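Glucose-inhibited division protein A-related protein, probable oxidoreductase (Thermus thermophilus, PDB 2CUL) binds flavin-adenine dinucleotide in a Rossmann-type fold and is probably an oxidoreductase related to the glucose-inhibited division protein GidA. Local coordinates at residues 100-105 / 111-116; 191-196 / 202-207; 207-212 / 217-222. All coordinates share one frame; numbering follows the deposited sequence.

Interaction 1: 100-105 / 111-116; sequences RVVGVR and PARGEK
The backbone N of Val104 gives its hydrogen to Ala112 O at 2.8 Å, and Val104 O takes one back from Ala112 N at 3.0 Å; this pair of bonds makes the two residues a hydrogen-bonded antiparallel pair. One residue back from Val104, Gly103 faces Arg113 as a non-hydrogen-bonded pair with the CA atoms only 3.9 Å apart. Glycine suits that place, since a CB on Gly103 would run into Ala112 O and the CA of Arg113. Next, Gly114 N binds Val102 O at 3.0 Å, reaching it from above the carbonyl plane. Val104 CG2 and Ala112 CB, 4.2 Å apart, form a small apolar patch on one face of the hairpin. On the other, Arg113 runs alongside Val102: its chain, extended from CG to NE, carries NH1 to 3.8 Å from Val102 CG2, and arginine suits this exposed place. Near Arg100 a water bridges the two segments, donating to Val101 O and Glu115 O and accepting from Arg100 NH1. Strand 112-113 is one of the two outermost strands of the mixed sheet; strand 100-106 pairs on its other side with strand 84-97, and Val104 and Ala112 pack on Leu32 of strand 29-33.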
loop_
_atom_site.group_PDB
_atom_site.type_symbol
_atom_site.label_atom_id
_atom_site.label_comp_id
_atom_site.label_asym_id
_atom_site.label_seq_id
_atom_site.Cartn_x
_atom_site.Cartn_y
_atom_site.Cartn_z
ATOM N N ARG A 100 -12.023 1.568 -17.452
ATOM C CA ARG A 100 -10.845 0.799 -17.065
ATOM C C ARG A 100 -9.680 1.622 -16.520
ATOM O O ARG A 100 -9.256 2.608 -17.126
ATOM C CB ARG A 100 -10.351 -0.034 -18.252
ATOM C CG ARG A 100 -9.068 -0.808 -17.974
ATOM C CD ARG A 100 -8.723 -1.744 -19.124
ATOM N NE ARG A 100 -9.609 -2.903 -19.162
ATOM C CZ ARG A 100 -9.539 -3.928 -18.316
ATOM N NH1 ARG A 100 -8.615 -3.945 -17.364
ATOM N NH2 ARG A 100 -10.397 -4.933 -18.417
ATOM N N VAL A 101 -9.166 1.201 -15.366
ATOM C CA VAL A 101 -8.023 1.866 -14.756
ATOM C C VAL A 101 -6.784 1.288 -15.427
ATOM O O VAL A 101 -6.572 0.072 -15.414
ATOM C CB VAL A 101 -7.946 1.592 -13.238
ATOM C CG1 VAL A 101 -6.721 2.288 -12.643
ATOM C CG2 VAL A 101 -9.213 2.097 -12.558
ATOM N N VAL A 102 -5.973 2.160 -16.018
ATOM C CA VAL A 102 -4.762 1.732 -16.709
ATOM C C VAL A 102 -3.491 2.237 -16.032
ATOM O O VAL A 102 -2.382 1.955 -16.487
ATOM C CB VAL A 102 -4.761 2.223 -18.169
ATOM C CG1 VAL A 102 -5.905 1.576 -18.933
ATOM C CG2 VAL A 102 -4.886 3.737 -18.203
ATOM N N GLY A 103 -3.652 2.985 -14.947
ATOM C CA GLY A 103 -2.495 3.504 -14.240
ATOM C C GLY A 103 -2.905 4.625 -13.310
ATOM O O GLY A 103 -4.077 4.740 -12.952
ATOM N N VAL A 104 -1.948 5.450 -12.902
ATOM C CA VAL A 104 -2.267 6.571 -12.029
ATOM C C VAL A 104 -1.539 7.825 -12.467
ATOM O O VAL A 104 -0.478 7.759 -13.089
ATOM C CB VAL A 104 -1.877 6.317 -10.545
ATOM C CG1 VAL A 104 -2.689 5.166 -9.970
ATOM C CG2 VAL A 104 -0.378 6.049 -10.433
ATOM N N ARG A 105 -2.135 8.970 -12.158
ATOM C CA ARG A 105 -1.511 10.245 -12.453
ATOM C C ARG A 105 -0.638 10.494 -11.230
ATOM O O ARG A 105 -0.919 9.962 -10.153
ATOM C CB ARG A 105 -2.556 11.360 -12.555
ATOM C CG ARG A 105 -3.480 11.249 -13.749
ATOM C CD ARG A 105 -4.207 12.565 -14.001
ATOM N NE ARG A 105 -5.072 12.962 -12.891
ATOM C CZ ARG A 105 -6.126 12.266 -12.477
ATOM N NH1 ARG A 105 -6.450 11.127 -13.077
ATOM N NH2 ARG A 105 -6.869 12.718 -11.475
ATOM N N PRO A 111 2.859 10.012 -15.692
ATOM C CA PRO A 111 1.895 8.983 -15.297
ATOM C C PRO A 111 2.616 7.642 -15.181
ATOM O O PRO A 111 3.680 7.446 -15.775
ATOM C CB PRO A 111 0.884 9.001 -16.442
ATOM C CG PRO A 111 1.720 9.403 -17.623
ATOM C CD PRO A 111 2.585 10.503 -17.055
ATOM N N ALA A 112 2.048 6.733 -14.396
ATOM C CA ALA A 112 2.609 5.397 -14.224
ATOM C C ALA A 112 1.507 4.458 -14.688
ATOM O O ALA A 112 0.351 4.618 -14.299
ATOM C CB ALA A 112 2.950 5.144 -12.765
ATOM N N ARG A 113 1.858 3.479 -15.514
ATOM C CA ARG A 113 0.860 2.558 -16.044
ATOM C C ARG A 113 1.097 1.097 -15.696
ATOM O O ARG A 113 2.234 0.665 -15.498
ATOM C CB ARG A 113 0.785 2.712 -17.566
ATOM C CG ARG A 113 0.358 4.101 -18.016
ATOM C CD ARG A 113 0.671 4.331 -19.486
ATOM N NE ARG A 113 0.296 5.676 -19.908
ATOM C CZ ARG A 113 -0.944 6.048 -20.207
ATOM N NH1 ARG A 113 -1.938 5.171 -20.139
ATOM N NH2 ARG A 113 -1.192 7.299 -20.565
ATOM N N GLY A 114 0.006 0.342 -15.629
ATOM C CA GLY A 114 0.089 -1.072 -15.324
ATOM C C GLY A 114 -1.115 -1.806 -15.885
ATOM O O GLY A 114 -2.197 -1.230 -15.988
ATOM N N GLU A 115 -0.934 -3.071 -16.256
ATOM C CA GLU A 115 -2.034 -3.865 -16.801
ATOM C C GLU A 115 -3.101 -4.011 -15.722
ATOM O O GLU A 115 -4.306 -4.015 -15.999
ATOM C CB GLU A 115 -1.513 -5.230 -17.249
ATOM C CG GLU A 115 -0.677 -5.154 -18.517
ATOM C CD GLU A 115 -0.024 -6.472 -18.879
ATOM O OE1 GLU A 115 -0.530 -7.530 -18.449
ATOM O OE2 GLU A 115 0.990 -6.447 -19.606
ATOM N N LYS A 116 -2.639 -4.133 -14.485
ATOM C CA LYS A 116 -3.520 -4.225 -13.330
ATOM C C LYS A 116 -2.971 -3.211 -12.341
ATOM O O LYS A 116 -1.756 -3.109 -12.168
ATOM C CB LYS A 116 -3.498 -5.634 -12.739
ATOM C CG LYS A 116 -4.141 -6.663 -13.659
ATOM C CD LYS A 116 -4.142 -8.047 -13.055
ATOM C CE LYS A 116 -4.859 -9.021 -13.971
ATOM N NZ LYS A 116 -4.297 -8.979 -15.348
HETATM O O HOH W 1 -6.037 -2.214 -17.040
#

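Interaction 2: 191-196 / 202-207. With FAD (flavin-adenine dinucleotide), chain B.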
loop_
_atom_site.group_PDB
_atom_site.type_symbol
_atom_site.label_atom_id
_atom_site.label_comp_id
_atom_site.label_asym_id
_atom_site.label_seq_id
_atom_site.Cartn_x
_atom_site.Cartn_y
_atom_site.Cartn_z
ATOM N N LYS A 191 -12.576 -12.010 -2.404
ATOM C CA LYS A 191 -11.931 -13.141 -3.068
ATOM C C LYS A 191 -10.952 -12.764 -4.178
ATOM O O LYS A 191 -9.973 -13.474 -4.412
ATOM C CB LYS A 191 -12.990 -14.080 -3.654
ATOM C CG LYS A 191 -13.964 -14.655 -2.639
ATOM C CD LYS A 191 -15.022 -15.511 -3.325
ATOM C CE LYS A 191 -15.838 -14.695 -4.320
ATOM N NZ LYS A 191 -16.846 -15.522 -5.040
ATOM N N THR A 192 -11.214 -11.648 -4.851
ATOM C CA THR A 192 -10.384 -11.201 -5.967
ATOM C C THR A 192 -9.632 -9.898 -5.730
ATOM O O THR A 192 -8.789 -9.515 -6.541
ATOM C CB THR A 192 -11.244 -10.994 -7.215
ATOM O OG1 THR A 192 -12.217 -9.974 -6.951
ATOM C CG2 THR A 192 -11.964 -12.284 -7.588
ATOM N N PHE A 193 -9.961 -9.212 -4.641
ATOM C CA PHE A 193 -9.337 -7.933 -4.297
ATOM C C PHE A 193 -9.795 -6.819 -5.230
ATOM O O PHE A 193 -9.282 -5.707 -5.180
ATOM C CB PHE A 193 -7.812 -8.046 -4.355
ATOM C CG PHE A 193 -7.229 -8.927 -3.290
ATOM C CD1 PHE A 193 -6.887 -8.406 -2.047
ATOM C CD2 PHE A 193 -7.041 -10.287 -3.523
ATOM C CE1 PHE A 193 -6.364 -9.226 -1.047
ATOM C CE2 PHE A 193 -6.520 -11.115 -2.530
ATOM C CZ PHE A 193 -6.181 -10.583 -1.292
ATOM N N ARG A 194 -10.777 -7.116 -6.073
ATOM C CA ARG A 194 -11.274 -6.136 -7.025
ATOM C C ARG A 194 -12.123 -5.017 -6.430
ATOM O O ARG A 194 -12.948 -5.245 -5.545
ATOM C CB ARG A 194 -12.109 -6.834 -8.105
ATOM C CG ARG A 194 -11.310 -7.666 -9.094
ATOM C CD ARG A 194 -10.855 -6.825 -10.278
ATOM N NE ARG A 194 -11.984 -6.412 -11.111
ATOM C CZ ARG A 194 -12.423 -5.161 -11.230
ATOM N NH1 ARG A 194 -13.462 -4.898 -12.011
ATOM N NH2 ARG A 194 -11.819 -4.170 -10.587
ATOM N N LEU A 195 -11.884 -3.802 -6.914
ATOM C CA LEU A 195 -12.693 -2.649 -6.543
ATOM C C LEU A 195 -13.576 -2.623 -7.790
ATOM O O LEU A 195 -13.255 -1.988 -8.800
ATOM C CB LEU A 195 -11.840 -1.381 -6.424
ATOM C CG LEU A 195 -11.025 -1.263 -5.130
ATOM C CD1 LEU A 195 -10.223 0.036 -5.156
ATOM C CD2 LEU A 195 -11.956 -1.280 -3.917
ATOM N N LYS A 196 -14.671 -3.376 -7.711
ATOM C CA LYS A 196 -15.612 -3.568 -8.811
ATOM C C LYS A 196 -16.227 -2.364 -9.507
ATOM O O LYS A 196 -16.798 -2.514 -10.592
ATOM C CB LYS A 196 -16.743 -4.496 -8.355
ATOM C CG LYS A 196 -17.592 -3.932 -7.232
ATOM C CD LYS A 196 -18.749 -4.862 -6.904
ATOM C CE LYS A 196 -19.549 -4.347 -5.720
ATOM N NZ LYS A 196 -20.092 -2.980 -5.957
ATOM N N TYR A 202 -7.598 -3.032 -8.238
ATOM C CA TYR A 202 -7.542 -3.879 -7.049
ATOM C C TYR A 202 -7.145 -3.041 -5.839
ATOM O O TYR A 202 -6.608 -1.950 -5.985
ATOM C CB TYR A 202 -6.498 -4.982 -7.243
ATOM C CG TYR A 202 -6.793 -5.894 -8.408
ATOM C CD1 TYR A 202 -7.447 -7.110 -8.215
ATOM C CD2 TYR A 202 -6.445 -5.528 -9.706
ATOM C CE1 TYR A 202 -7.748 -7.939 -9.286
ATOM C CE2 TYR A 202 -6.743 -6.349 -10.786
ATOM C CZ TYR A 202 -7.395 -7.553 -10.568
ATOM O OH TYR A 202 -7.698 -8.370 -11.635
ATOM N N ALA A 203 -7.416 -3.556 -4.644
ATOM C CA ALA A 203 -7.046 -2.866 -3.414
ATOM C C ALA A 203 -6.684 -3.916 -2.371
ATOM O O ALA A 203 -7.253 -5.010 -2.357
ATOM C CB ALA A 203 -8.189 -2.002 -2.922
ATOM N N VAL A 204 -5.732 -3.587 -1.507
ATOM C CA VAL A 204 -5.289 -4.526 -0.483
ATOM C C VAL A 204 -4.778 -3.789 0.752
ATOM O O VAL A 204 -4.376 -2.631 0.666
ATOM C CB VAL A 204 -4.163 -5.436 -1.047
ATOM C CG1 VAL A 204 -2.915 -4.612 -1.336
ATOM C CG2 VAL A 204 -3.847 -6.556 -0.082
ATOM N N GLY A 205 -4.816 -4.459 1.899
ATOM C CA GLY A 205 -4.317 -3.850 3.116
ATOM C C GLY A 205 -5.310 -3.007 3.883
ATOM O O GLY A 205 -6.523 -3.127 3.708
ATOM N N LEU A 206 -4.774 -2.134 4.727
ATOM C CA LEU A 206 -5.586 -1.277 5.576
ATOM C C LEU A 206 -6.566 -0.373 4.833
ATOM O O LEU A 206 -7.605 -0.011 5.389
ATOM C CB LEU A 206 -4.682 -0.423 6.470
ATOM C CG LEU A 206 -5.311 -0.067 7.819
ATOM C CD1 LEU A 206 -5.324 -1.311 8.699
ATOM C CD2 LEU A 206 -4.532 1.057 8.489
ATOM N N CYS A 207 -6.261 -0.002 3.591
ATOM C CA CYS A 207 -7.188 0.869 2.876
ATOM C C CYS A 207 -8.499 0.160 2.525
ATOM O O CYS A 207 -9.437 0.799 2.056
ATOM C CB CYS A 207 -6.531 1.495 1.626
ATOM S SG CYS A 207 -6.302 0.452 0.165
HETATM P PA FAD B . 1.231 1.180 5.009
HETATM O O1A FAD B . 0.923 2.397 5.776
HETATM O O2A FAD B . 2.198 0.193 5.555
HETATM O O5B FAD B . 1.751 1.588 3.558
HETATM C C5B FAD B . 1.022 2.534 2.774
HETATM C C4B FAD B . 2.023 3.109 1.778
HETATM O O4B FAD B . 1.269 3.788 0.773
HETATM C C3B FAD B . 2.991 4.150 2.375
HETATM O O3B FAD B . 4.335 3.878 2.039
HETATM C C2B FAD B . 2.483 5.446 1.814
HETATM O O2B FAD B . 3.414 6.502 1.759
HETATM C C1B FAD B . 1.946 4.996 0.459
HETATM N N9A FAD B . 0.978 5.901 -0.157
HETATM C C8A FAD B . -0.229 6.306 0.365
HETATM N N7A FAD B . -0.877 7.131 -0.448
HETATM C C5A FAD B . -0.047 7.259 -1.544
HETATM C C6A FAD B . -0.174 7.999 -2.745
HETATM N N6A FAD B . -1.216 8.757 -3.035
HETATM N N1A FAD B . 0.862 7.909 -3.660
HETATM C C2A FAD B . 1.960 7.125 -3.385
HETATM N N3A FAD B . 2.137 6.396 -2.252
HETATM C C4A FAD B . 1.109 6.498 -1.367
HETATM N N1 FAD B . -0.305 -2.867 13.165
HETATM C C2 FAD B . 0.599 -3.570 13.928
HETATM O O2 FAD B . 0.800 -4.744 13.735
HETATM N N3 FAD B . 1.290 -2.890 14.943
HETATM C C4 FAD B . 1.124 -1.553 15.236
HETATM O O4 FAD B . 1.775 -1.012 16.155
HETATM C C4X FAD B . 0.195 -0.835 14.456
HETATM N N5 FAD B . -0.033 0.513 14.697
HETATM C C5X FAD B . -0.943 1.223 13.937
HETATM C C6 FAD B . -1.154 2.576 14.200
HETATM C C7 FAD B . -2.062 3.353 13.455
HETATM C C7M FAD B . -2.236 4.813 13.791
HETATM C C8 FAD B . -2.790 2.713 12.389
HETATM C C8M FAD B . -3.773 3.471 11.539
HETATM C C9 FAD B . -2.593 1.337 12.113
HETATM C C9A FAD B . -1.673 0.564 12.871
HETATM N N10 FAD B . -1.439 -0.835 12.624
HETATM C C10 FAD B . -0.509 -1.532 13.416
HETATM C "C1'" FAD B . -2.179 -1.595 11.538
HETATM C "C2'" FAD B . -1.427 -1.978 10.244
HETATM O "O2'" FAD B . -0.582 -3.067 10.502
HETATM C "C3'" FAD B . -0.593 -0.815 9.670
HETATM O "O3'" FAD B . -1.413 0.316 9.382
HETATM C "C4'" FAD B . 0.124 -1.180 8.354
HETATM O "O4'" FAD B . 1.106 -0.201 8.021
HETATM C "C5'" FAD B . -0.926 -1.306 7.232
HETATM O "O5'" FAD B . -0.277 -1.694 6.010
HETATM P P FAD B . -0.623 -1.034 4.611
HETATM O O1P FAD B . 0.223 -1.754 3.646
HETATM O O2P FAD B . -2.103 -1.063 4.355
HETATM O O3P FAD B . -0.194 0.476 4.737
#
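Tyr202 and Phe193, which bury most surface against the opposite segment, meet around one backbone bridge. Ala203 N donates to Phe193 O at 2.9 Å, nearly in line with the carbonyl, and Tyr202 CA touches the same oxygen at 3.1 Å. Phe193 and Arg194 form a G1 beta bulge opposite Glu189. The Tyr202 ring turns its edge to Thr192 O, 3.2 Å from CD1, while Arg194 lies over one face. Bends at chi2 (-89°) and chi3 (-68°) fold the arginine back, setting its CD 3.8 Å from the centroid of the Tyr202 ring in a CH-pi contact; its guanidinium binds the carbonyl oxygens of Leu201 and Leu198. Were Tyr202 replaced by an alanine, the Arg194 methylenes would probably lose their aromatic platform and a gap would open beside Thr192 O. The Phe193 ring lies obliquely against Val204, CE1 3.8 Å from CG2, and turns its edge to Ala203 O. Small Ala203 leaves room for Leu195, whose CD1 is 3.6 Å from its CB. Leu206 N binds FAD O2P at 2.9 Å. Strand 201-203 is an outer strand of the mixed sheet, paired with strand 116-119; Phe193 reaches helix 213-230, and Leu195 packs on Phe183 of strand 176-183.

Interaction 3: 207-212 / 217-222. With FAD (flavin-adenine dinucleotide), chain B.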
loop_
_atom_site.group_PDB
_atom_site.type_symbol
_atom_site.label_atom_id
_atom_site.label_comp_id
_atom_site.label_asym_id
_atom_site.label_seq_id
_atom_site.Cartn_x
_atom_site.Cartn_y
_atom_site.Cartn_z
ATOM N N CYS A 207 -6.261 -0.002 3.591
ATOM C CA CYS A 207 -7.188 0.869 2.876
ATOM C C CYS A 207 -8.499 0.160 2.525
ATOM O O CYS A 207 -9.437 0.799 2.056
ATOM C CB CYS A 207 -6.531 1.495 1.626
ATOM S SG CYS A 207 -6.302 0.452 0.165
ATOM N N VAL A 208 -8.571 -1.151 2.768
ATOM C CA VAL A 208 -9.811 -1.896 2.510
ATOM C C VAL A 208 -10.296 -2.719 3.704
ATOM O O VAL A 208 -11.495 -2.950 3.853
ATOM C CB VAL A 208 -9.705 -2.840 1.281
ATOM C CG1 VAL A 208 -9.700 -2.023 0.009
ATOM C CG2 VAL A 208 -8.465 -3.701 1.367
ATOM N N ARG A 209 -9.376 -3.165 4.554
ATOM C CA ARG A 209 -9.765 -3.951 5.722
ATOM C C ARG A 209 -8.750 -3.821 6.847
ATOM O O ARG A 209 -7.543 -3.767 6.605
ATOM C CB ARG A 209 -9.933 -5.426 5.343
ATOM C CG ARG A 209 -10.380 -6.304 6.501
ATOM C CD ARG A 209 -10.969 -7.617 6.013
ATOM N NE ARG A 209 -10.030 -8.379 5.196
ATOM C CZ ARG A 209 -10.329 -9.526 4.593
ATOM N NH1 ARG A 209 -11.542 -10.047 4.717
ATOM N NH2 ARG A 209 -9.415 -10.150 3.866
ATOM N N GLU A 210 -9.245 -3.769 8.080
ATOM C CA GLU A 210 -8.368 -3.634 9.236
ATOM C C GLU A 210 -7.525 -4.881 9.462
ATOM O O GLU A 210 -7.868 -5.977 9.009
ATOM C CB GLU A 210 -9.185 -3.333 10.498
ATOM C CG GLU A 210 -9.815 -1.952 10.510
ATOM C CD GLU A 210 -10.443 -1.608 11.846
ATOM O OE1 GLU A 210 -11.436 -2.262 12.226
ATOM O OE2 GLU A 210 -9.939 -0.683 12.518
ATOM N N GLY A 211 -6.410 -4.700 10.161
ATOM C CA GLY A 211 -5.522 -5.809 10.448
ATOM C C GLY A 211 -4.168 -5.320 10.920
ATOM O O GLY A 211 -3.874 -4.131 10.821
ATOM N N ASP A 212 -3.353 -6.234 11.447
ATOM C CA ASP A 212 -2.017 -5.894 11.930
ATOM C C ASP A 212 -0.975 -6.224 10.859
ATOM O O ASP A 212 -1.334 -6.598 9.744
ATOM C CB ASP A 212 -1.702 -6.648 13.224
ATOM C CG ASP A 212 -1.874 -8.147 13.088
ATOM O OD1 ASP A 212 -1.749 -8.676 11.966
ATOM O OD2 ASP A 212 -2.123 -8.795 14.121
ATOM N N SER A 217 0.530 -8.538 5.574
ATOM C CA SER A 217 1.426 -9.407 4.820
ATOM C C SER A 217 0.671 -10.581 4.196
ATOM O O SER A 217 0.863 -10.890 3.020
ATOM C CB SER A 217 2.537 -9.926 5.738
ATOM O OG SER A 217 3.353 -10.870 5.066
ATOM N N GLU A 218 -0.182 -11.237 4.981
ATOM C CA GLU A 218 -0.956 -12.365 4.471
ATOM C C GLU A 218 -1.860 -11.912 3.331
ATOM O O GLU A 218 -2.024 -12.620 2.336
ATOM C CB GLU A 218 -1.796 -12.983 5.593
ATOM C CG GLU A 218 -0.952 -13.482 6.746
ATOM C CD GLU A 218 -1.776 -13.891 7.950
ATOM O OE1 GLU A 218 -2.856 -13.296 8.167
ATOM O OE2 GLU A 218 -1.333 -14.795 8.689
ATOM N N GLU A 219 -2.441 -10.726 3.469
ATOM C CA GLU A 219 -3.314 -10.211 2.425
ATOM C C GLU A 219 -2.543 -9.908 1.148
ATOM O O GLU A 219 -3.028 -10.175 0.051
ATOM C CB GLU A 219 -4.058 -8.971 2.921
ATOM C CG GLU A 219 -5.212 -9.326 3.844
ATOM C CD GLU A 219 -6.306 -10.081 3.110
ATOM O OE1 GLU A 219 -7.123 -9.428 2.431
ATOM O OE2 GLU A 219 -6.339 -11.329 3.193
ATOM N N GLY A 220 -1.340 -9.358 1.291
ATOM C CA GLY A 220 -0.526 -9.056 0.127
ATOM C C GLY A 220 -0.145 -10.322 -0.618
ATOM O O GLY A 220 -0.147 -10.355 -1.850
ATOM N N LYS A 221 0.194 -11.369 0.130
ATOM C CA LYS A 221 0.559 -12.642 -0.480
ATOM C C LYS A 221 -0.658 -13.260 -1.167
ATOM O O LYS A 221 -0.548 -13.822 -2.256
ATOM C CB LYS A 221 1.101 -13.607 0.578
ATOM C CG LYS A 221 1.532 -14.951 0.003
ATOM C CD LYS A 221 2.221 -15.814 1.040
ATOM C CE LYS A 221 2.756 -17.091 0.410
ATOM N NZ LYS A 221 3.425 -17.964 1.413
ATOM N N ARG A 222 -1.820 -13.151 -0.525
ATOM C CA ARG A 222 -3.054 -13.701 -1.082
ATOM C C ARG A 222 -3.388 -13.010 -2.401
ATOM O O ARG A 222 -3.842 -13.648 -3.353
ATOM C CB ARG A 222 -4.209 -13.527 -0.089
ATOM C CG ARG A 222 -5.491 -14.265 -0.472
ATOM C CD ARG A 222 -6.477 -14.307 0.695
ATOM N NE ARG A 222 -7.117 -13.020 0.973
ATOM C CZ ARG A 222 -8.128 -12.511 0.273
ATOM N NH1 ARG A 222 -8.630 -13.173 -0.763
ATOM N NH2 ARG A 222 -8.651 -11.342 0.621
HETATM P PA FAD B . 1.231 1.180 5.009
HETATM O O1A FAD B . 0.923 2.397 5.776
HETATM O O2A FAD B . 2.198 0.193 5.555
HETATM O O5B FAD B . 1.751 1.588 3.558
HETATM C C5B FAD B . 1.022 2.534 2.774
HETATM C C4B FAD B . 2.023 3.109 1.778
HETATM O O4B FAD B . 1.269 3.788 0.773
HETATM C C3B FAD B . 2.991 4.150 2.375
HETATM O O3B FAD B . 4.335 3.878 2.039
HETATM C C2B FAD B . 2.483 5.446 1.814
HETATM O O2B FAD B . 3.414 6.502 1.759
HETATM C C1B FAD B . 1.946 4.996 0.459
HETATM N N9A FAD B . 0.978 5.901 -0.157
HETATM C C8A FAD B . -0.229 6.306 0.365
HETATM N N7A FAD B . -0.877 7.131 -0.448
HETATM C C5A FAD B . -0.047 7.259 -1.544
HETATM C C6A FAD B . -0.174 7.999 -2.745
HETATM N N6A FAD B . -1.216 8.757 -3.035
HETATM N N1A FAD B . 0.862 7.909 -3.660
HETATM C C2A FAD B . 1.960 7.125 -3.385
HETATM N N3A FAD B . 2.137 6.396 -2.252
HETATM C C4A FAD B . 1.109 6.498 -1.367
HETATM N N1 FAD B . -0.305 -2.867 13.165
HETATM C C2 FAD B . 0.599 -3.570 13.928
HETATM O O2 FAD B . 0.800 -4.744 13.735
HETATM N N3 FAD B . 1.290 -2.890 14.943
HETATM C C4 FAD B . 1.124 -1.553 15.236
HETATM O O4 FAD B . 1.775 -1.012 16.155
HETATM C C4X FAD B . 0.195 -0.835 14.456
HETATM N N5 FAD B . -0.033 0.513 14.697
HETATM C C5X FAD B . -0.943 1.223 13.937
HETATM C C6 FAD B . -1.154 2.576 14.200
HETATM C C7 FAD B . -2.062 3.353 13.455
HETATM C C7M FAD B . -2.236 4.813 13.791
HETATM C C8 FAD B . -2.790 2.713 12.389
HETATM C C8M FAD B . -3.773 3.471 11.539
HETATM C C9 FAD B . -2.593 1.337 12.113
HETATM C C9A FAD B . -1.673 0.564 12.871
HETATM N N10 FAD B . -1.439 -0.835 12.624
HETATM C C10 FAD B . -0.509 -1.532 13.416
HETATM C "C1'" FAD B . -2.179 -1.595 11.538
HETATM C "C2'" FAD B . -1.427 -1.978 10.244
HETATM O "O2'" FAD B . -0.582 -3.067 10.502
HETATM C "C3'" FAD B . -0.593 -0.815 9.670
HETATM O "O3'" FAD B . -1.413 0.316 9.382
HETATM C "C4'" FAD B . 0.124 -1.180 8.354
HETATM O "O4'" FAD B . 1.106 -0.201 8.021
HETATM C "C5'" FAD B . -0.926 -1.306 7.232
HETATM O "O5'" FAD B . -0.277 -1.694 6.010
HETATM P P FAD B . -0.623 -1.034 4.611
HETATM O O1P FAD B . 0.223 -1.754 3.646
HETATM O O2P FAD B . -2.103 -1.063 4.355
HETATM O O3P FAD B . -0.194 0.476 4.737
#
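Arg209 NH2 meets Glu219 OE1 at 2.8 Å, a salt bridge whose hydrogen bond is weak, bent to 141° at the hydrogen. The carboxylate lies at the edge of the Arg209 guanidinium, with the two planes turned 64° apart. The same Glu219 is gripped through two straighter bonds by Arg222, one helical turn on: NE reaches OE2 at 2.9 Å and NH2 reaches OE1 at 3.0 Å, a side-on, two-nitrogen hold that meets OE1 on its syn lone pair and OE2 on the syn side, tilted from the carboxylate plane. OE1 therefore serves both arginines, and their NH2 atoms come within 3.5 Å of each other, a closeness the shared carboxylate probably compensates. Glutamate fits this buried place because its chain, bent at chi2 (-66°), brings both oxygens within range of the two guanidinium groups. Further out, Glu190 steadies both arginines, its carboxylate pairing with Arg209 NH1 and its backbone O accepting from Arg222 NH1, while Trp188 packs against all three residues. Along the loop, Gly211 O lies 3.1 Å from FAD C1', and Asp212 CB stands 3.2 Å from FAD O2. Asp212 is the N-cap of helix 213-230, its OD1 accepting from Arg215 N. A salt-bridge network ties the helix to the loop that precedes it, and that loop lines the flavin end of the FAD pocket.

Interactions 1 and 2 both belong to the mixed sheet but at its two outermost strands, 112-113 and 201-203; Lys116 CE of the first packs 3.7 Å from Tyr202 OH of the second. Interaction 1 is a partly buried hairpin held chiefly by backbone bonds, whereas interaction 2 is buried, with a single backbone bond and mainly aromatic and aliphatic packing. Interaction 3 is partly buried and relies on charge, joining a loop to a helix. Interactions 2 and 3 share Cys207 and adjoin closely: Phe193 CZ lies 3.2 Å from Arg222 CZ. Both also touch FAD, the former at a phosphate oxygen, the latter near the flavin.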